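Local coordinates for Bse634I restriction endonuclease (Geobacillus stearothermophilus, PDB 1KNV), which recognises a specific double-stranded DNA sequence and cleaves it as a restriction endonuclease, at the interface of chains A and B and the interface of chains A and C. Coordinates in Å, arbitrary orientation; residue numbers count along the deposited sequence, not the author numbering. Chains: chain A/B/C, Bse634I restriction endonuclease.

Contact 1: the interface of chains A and B. Residues chain A 225, 262, 264-265; chain B 225, 262, 264-265.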
loop_
_atom_site.group_PDB
_atom_site.type_symbol
_atom_site.label_atom_id
_atom_site.label_comp_id
_atom_site.label_asym_id
_atom_site.label_seq_id
_atom_site.Cartn_x
_atom_site.Cartn_y
_atom_site.Cartn_z
ATOM N N MET A 225 8.172 2.672 -7.433
ATOM C CA MET A 225 8.361 2.417 -6.011
ATOM C C MET A 225 9.851 2.367 -5.690
ATOM O O MET A 225 10.329 3.027 -4.773
ATOM C CB MET A 225 7.733 1.068 -5.611
ATOM C CG MET A 225 6.213 1.038 -5.421
ATOM S SD MET A 225 5.575 2.018 -3.995
ATOM C CE MET A 225 6.162 1.106 -2.652
ATOM N N ASN A 262 -4.532 -0.305 -3.627
ATOM C CA ASN A 262 -4.193 0.755 -2.694
ATOM C C ASN A 262 -4.997 2.012 -3.040
ATOM O O ASN A 262 -5.035 2.454 -4.190
ATOM C CB ASN A 262 -2.685 1.000 -2.728
ATOM C CG ASN A 262 -2.299 2.383 -2.245
ATOM O OD1 ASN A 262 -2.797 2.866 -1.223
ATOM N ND2 ASN A 262 -1.394 3.031 -2.984
ATOM N N ASN A 264 -4.415 4.999 -2.558
ATOM C CA ASN A 264 -3.602 6.134 -2.969
ATOM C C ASN A 264 -3.200 6.023 -4.432
ATOM O O ASN A 264 -2.621 6.943 -4.994
ATOM C CB ASN A 264 -2.361 6.239 -2.074
ATOM C CG ASN A 264 -2.712 6.618 -0.638
ATOM O OD1 ASN A 264 -2.147 6.080 0.317
ATOM N ND2 ASN A 264 -3.649 7.547 -0.484
ATOM N N SER A 265 -3.521 4.893 -5.051
ATOM C CA SER A 265 -3.207 4.680 -6.461
ATOM C C SER A 265 -4.216 5.407 -7.339
ATOM O O SER A 265 -5.427 5.281 -7.142
ATOM C CB SER A 265 -3.262 3.192 -6.818
ATOM O OG SER A 265 -2.137 2.494 -6.328
ATOM N N MET B 225 -8.686 3.963 3.528
ATOM C CA MET B 225 -8.523 2.676 2.846
ATOM C C MET B 225 -9.732 1.768 3.084
ATOM O O MET B 225 -10.157 1.039 2.183
ATOM C CB MET B 225 -7.222 1.977 3.279
ATOM C CG MET B 225 -5.970 2.564 2.610
ATOM S SD MET B 225 -4.493 1.502 2.639
ATOM C CE MET B 225 -3.224 2.641 2.062
ATOM N N ASN B 262 4.938 4.503 1.095
ATOM C CA ASN B 262 4.228 4.219 -0.154
ATOM C C ASN B 262 4.396 5.414 -1.095
ATOM O O ASN B 262 3.964 6.521 -0.791
ATOM C CB ASN B 262 2.747 3.962 0.151
ATOM C CG ASN B 262 1.898 3.719 -1.105
ATOM O OD1 ASN B 262 0.675 3.562 -1.007
ATOM N ND2 ASN B 262 2.533 3.690 -2.275
ATOM N N ASN B 264 2.861 6.272 -3.603
ATOM C CA ASN B 264 1.615 6.855 -4.088
ATOM C C ASN B 264 0.936 7.815 -3.118
ATOM O O ASN B 264 0.001 8.505 -3.500
ATOM C CB ASN B 264 0.626 5.757 -4.470
ATOM C CG ASN B 264 1.126 4.899 -5.604
ATOM O OD1 ASN B 264 1.521 5.405 -6.651
ATOM N ND2 ASN B 264 1.108 3.591 -5.403
ATOM N N SER B 265 1.386 7.869 -1.870
ATOM C CA SER B 265 0.761 8.790 -0.923
ATOM C C SER B 265 1.431 10.172 -0.971
ATOM O O SER B 265 2.655 10.289 -1.056
ATOM C CB SER B 265 0.788 8.206 0.500
ATOM O OG SER B 265 2.104 7.945 0.935
#

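Contact 2: the interface of chains A and C. Residues chain A 137, 139; chain C 246, 250, 253.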
loop_
_atom_site.group_PDB
_atom_site.type_symbol
_atom_site.label_atom_id
_atom_site.label_comp_id
_atom_site.label_asym_id
_atom_site.label_seq_id
_atom_site.Cartn_x
_atom_site.Cartn_y
_atom_site.Cartn_z
ATOM N N GLN A 137 7.474 -21.379 -6.919
ATOM C CA GLN A 137 8.068 -20.365 -7.770
ATOM C C GLN A 137 7.049 -19.507 -8.477
ATOM O O GLN A 137 6.070 -19.998 -9.047
ATOM C CB GLN A 137 8.971 -20.992 -8.817
ATOM C CG GLN A 137 10.010 -21.908 -8.258
ATOM C CD GLN A 137 11.086 -22.190 -9.272
ATOM O OE1 GLN A 137 10.806 -22.413 -10.460
ATOM N NE2 GLN A 137 12.333 -22.181 -8.815
ATOM N N ARG A 139 7.142 -16.540 -11.294
ATOM C CA ARG A 139 8.016 -15.891 -12.254
ATOM C C ARG A 139 7.483 -14.543 -12.697
ATOM O O ARG A 139 6.290 -14.272 -12.618
ATOM C CB ARG A 139 8.202 -16.760 -13.496
ATOM C CG ARG A 139 8.944 -18.046 -13.267
ATOM C CD ARG A 139 9.224 -18.736 -14.593
ATOM N NE ARG A 139 9.725 -20.091 -14.371
ATOM C CZ ARG A 139 10.071 -20.934 -15.340
ATOM N NH1 ARG A 139 9.975 -20.558 -16.613
ATOM N NH2 ARG A 139 10.496 -22.162 -15.040
ATOM N N LYS C 246 5.364 -28.682 -19.836
ATOM C CA LYS C 246 6.210 -27.885 -18.954
ATOM C C LYS C 246 6.201 -26.442 -19.444
ATOM O O LYS C 246 6.260 -25.509 -18.649
ATOM C CB LYS C 246 7.642 -28.433 -18.960
ATOM C CG LYS C 246 8.413 -28.264 -17.642
ATOM C CD LYS C 246 9.456 -27.134 -17.693
ATOM C CE LYS C 246 10.237 -27.034 -16.369
ATOM N NZ LYS C 246 11.153 -25.841 -16.268
ATOM N N ASP C 250 5.230 -23.624 -17.024
ATOM C CA ASP C 250 6.169 -22.533 -16.781
ATOM C C ASP C 250 5.450 -21.196 -16.910
ATOM O O ASP C 250 5.546 -20.334 -16.035
ATOM C CB ASP C 250 7.316 -22.574 -17.801
ATOM C CG ASP C 250 8.366 -23.631 -17.480
ATOM O OD1 ASP C 250 9.250 -23.853 -18.346
ATOM O OD2 ASP C 250 8.315 -24.232 -16.377
ATOM N N GLN C 253 3.135 -19.644 -14.290
ATOM C CA GLN C 253 3.834 -19.307 -13.042
ATOM C C GLN C 253 3.919 -17.790 -12.927
ATOM O O GLN C 253 4.398 -17.255 -11.935
ATOM C CB GLN C 253 5.244 -19.895 -13.007
ATOM C CG GLN C 253 5.302 -21.360 -12.648
ATOM C CD GLN C 253 6.725 -21.880 -12.616
ATOM O OE1 GLN C 253 7.684 -21.143 -12.374
ATOM N NE2 GLN C 253 6.875 -23.177 -12.851
#

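Contact 1: the interface of chains A and B
A:Asn262 and A:Asn264 meet their counterparts B:Asn262 and B:Asn264 in a two-fold loop-to-loop interface, which joins chains A and B in the deposited tetramer; whether this pairing is the one used in solution cannot be told from the model alone. The patch is small and mostly polar, with a methionine from each helix 203-227 at its flanks. The two Asn262 side chains arrive from opposite directions, their amide planes turned 57° apart. The amide nitrogen ND2 of A:Asn262 lies 2.9 Å from OD1 of B:Asn262, but the hydrogens of ND2 are not directed at that oxygen, so this is a close polar approach and not a hydrogen bond. Its own loop helps to hold the A:Asn262 amide: OD1 takes the backbone N of A:Asn264 at 3.0 Å, with the donor well above the carbonyl plane. The same OD1 has the methyl CE of B:Met225 at 3.3 Å, delivered by a chain that stays extended beyond CG. A:Met225 differs: bent at chi2 (-67°), it offers SD instead, 3.9 Å from ND2 of B:Asn262. With an alanine in place of A:Asn262, the backbone N of A:Asn264 would probably lose its side-chain acceptor and the methyl of B:Met225 one of its neighbours across the interface, the amide oxygen. Next to the amides, the Asn264 residues pack CB to CB at 3.9 Å. B:Ser265 braces its own loop, its hydroxyl OG donating to the backbone O of B:Asn262 in the carbonyl plane, on a lone pair. OD1 of A:Asn264 comes to CB of B:Ser265, at 3.6 Å, from roughly the side away from that hydroxyl.

Contact 2: the interface of chains A and C
A:Arg139 lies across C:Gln253 and reaches C:Asp250, tying a loop of chain A to helix 246-251 of chain C and the residues just beyond it. This is part of a two-fold interface of the deposited tetramer; the model alone does not show that the pairing is used in solution. The side chain leaves the backbone with CG anti to the carbonyl carbon (chi1 -67°) and runs extended as far as NE, which carries the guanidinium out to the helix. CB skirts the backbone O of C:Gln253. CG sits 3.5 Å from the amide oxygen OE1 of C:Gln253, and CD passes the same oxygen. NE is nearer still to OE1, at 3.0 Å, yet the NE hydrogen is not aimed at it and no hydrogen bond forms; the guanidinium and amide planes stand 83° apart. CZ lies 3.8 Å from the carboxylate carbon CG of C:Asp250; beyond it the group divides. NH1 lies over the aliphatic part of C:Asp250, 3.5 Å from CB, while NH2 makes a salt bridge to the carboxylate oxygen OD2 at 3.3 Å. The guanidinium and carboxylate are tilted against each other, an oblique charge contact. NZ of C:Lys246, one helical turn earlier, makes a salt bridge within its own chain to the same OD2 at 3.3 Å, weak as a hydrogen bond, and stands at the guanidinium edge, in plane. The carboxylate thus lies near two basic groups, which would probably help keep it negatively charged. At the other end, A:Arg139 N donates to C:Gln253 O at 2.9 Å, with 157° at the hydrogen. A:Gln137 adds a lighter touch, its CB 3.8 Å from OE1 of C:Gln253.

Contact 1 and contact 2 lie about 29 Å apart, measured between the centres of their C-alpha atoms, and share no residues. Chain A takes part in both, using separate surfaces: helix 203-227 and the loop after 3-10 helix 257-259 in contact 1, and the loop between helix 118-132 and strand 147-151 in contact 2. Because the surfaces are separate, one chain can hold two neighbours at once; each contact also has a two-fold twin. In the twin of contact 2, chain A supplies helix 246-251 and the residues after it. Repeating both pairings is consistent with the four copies of the deposited assembly.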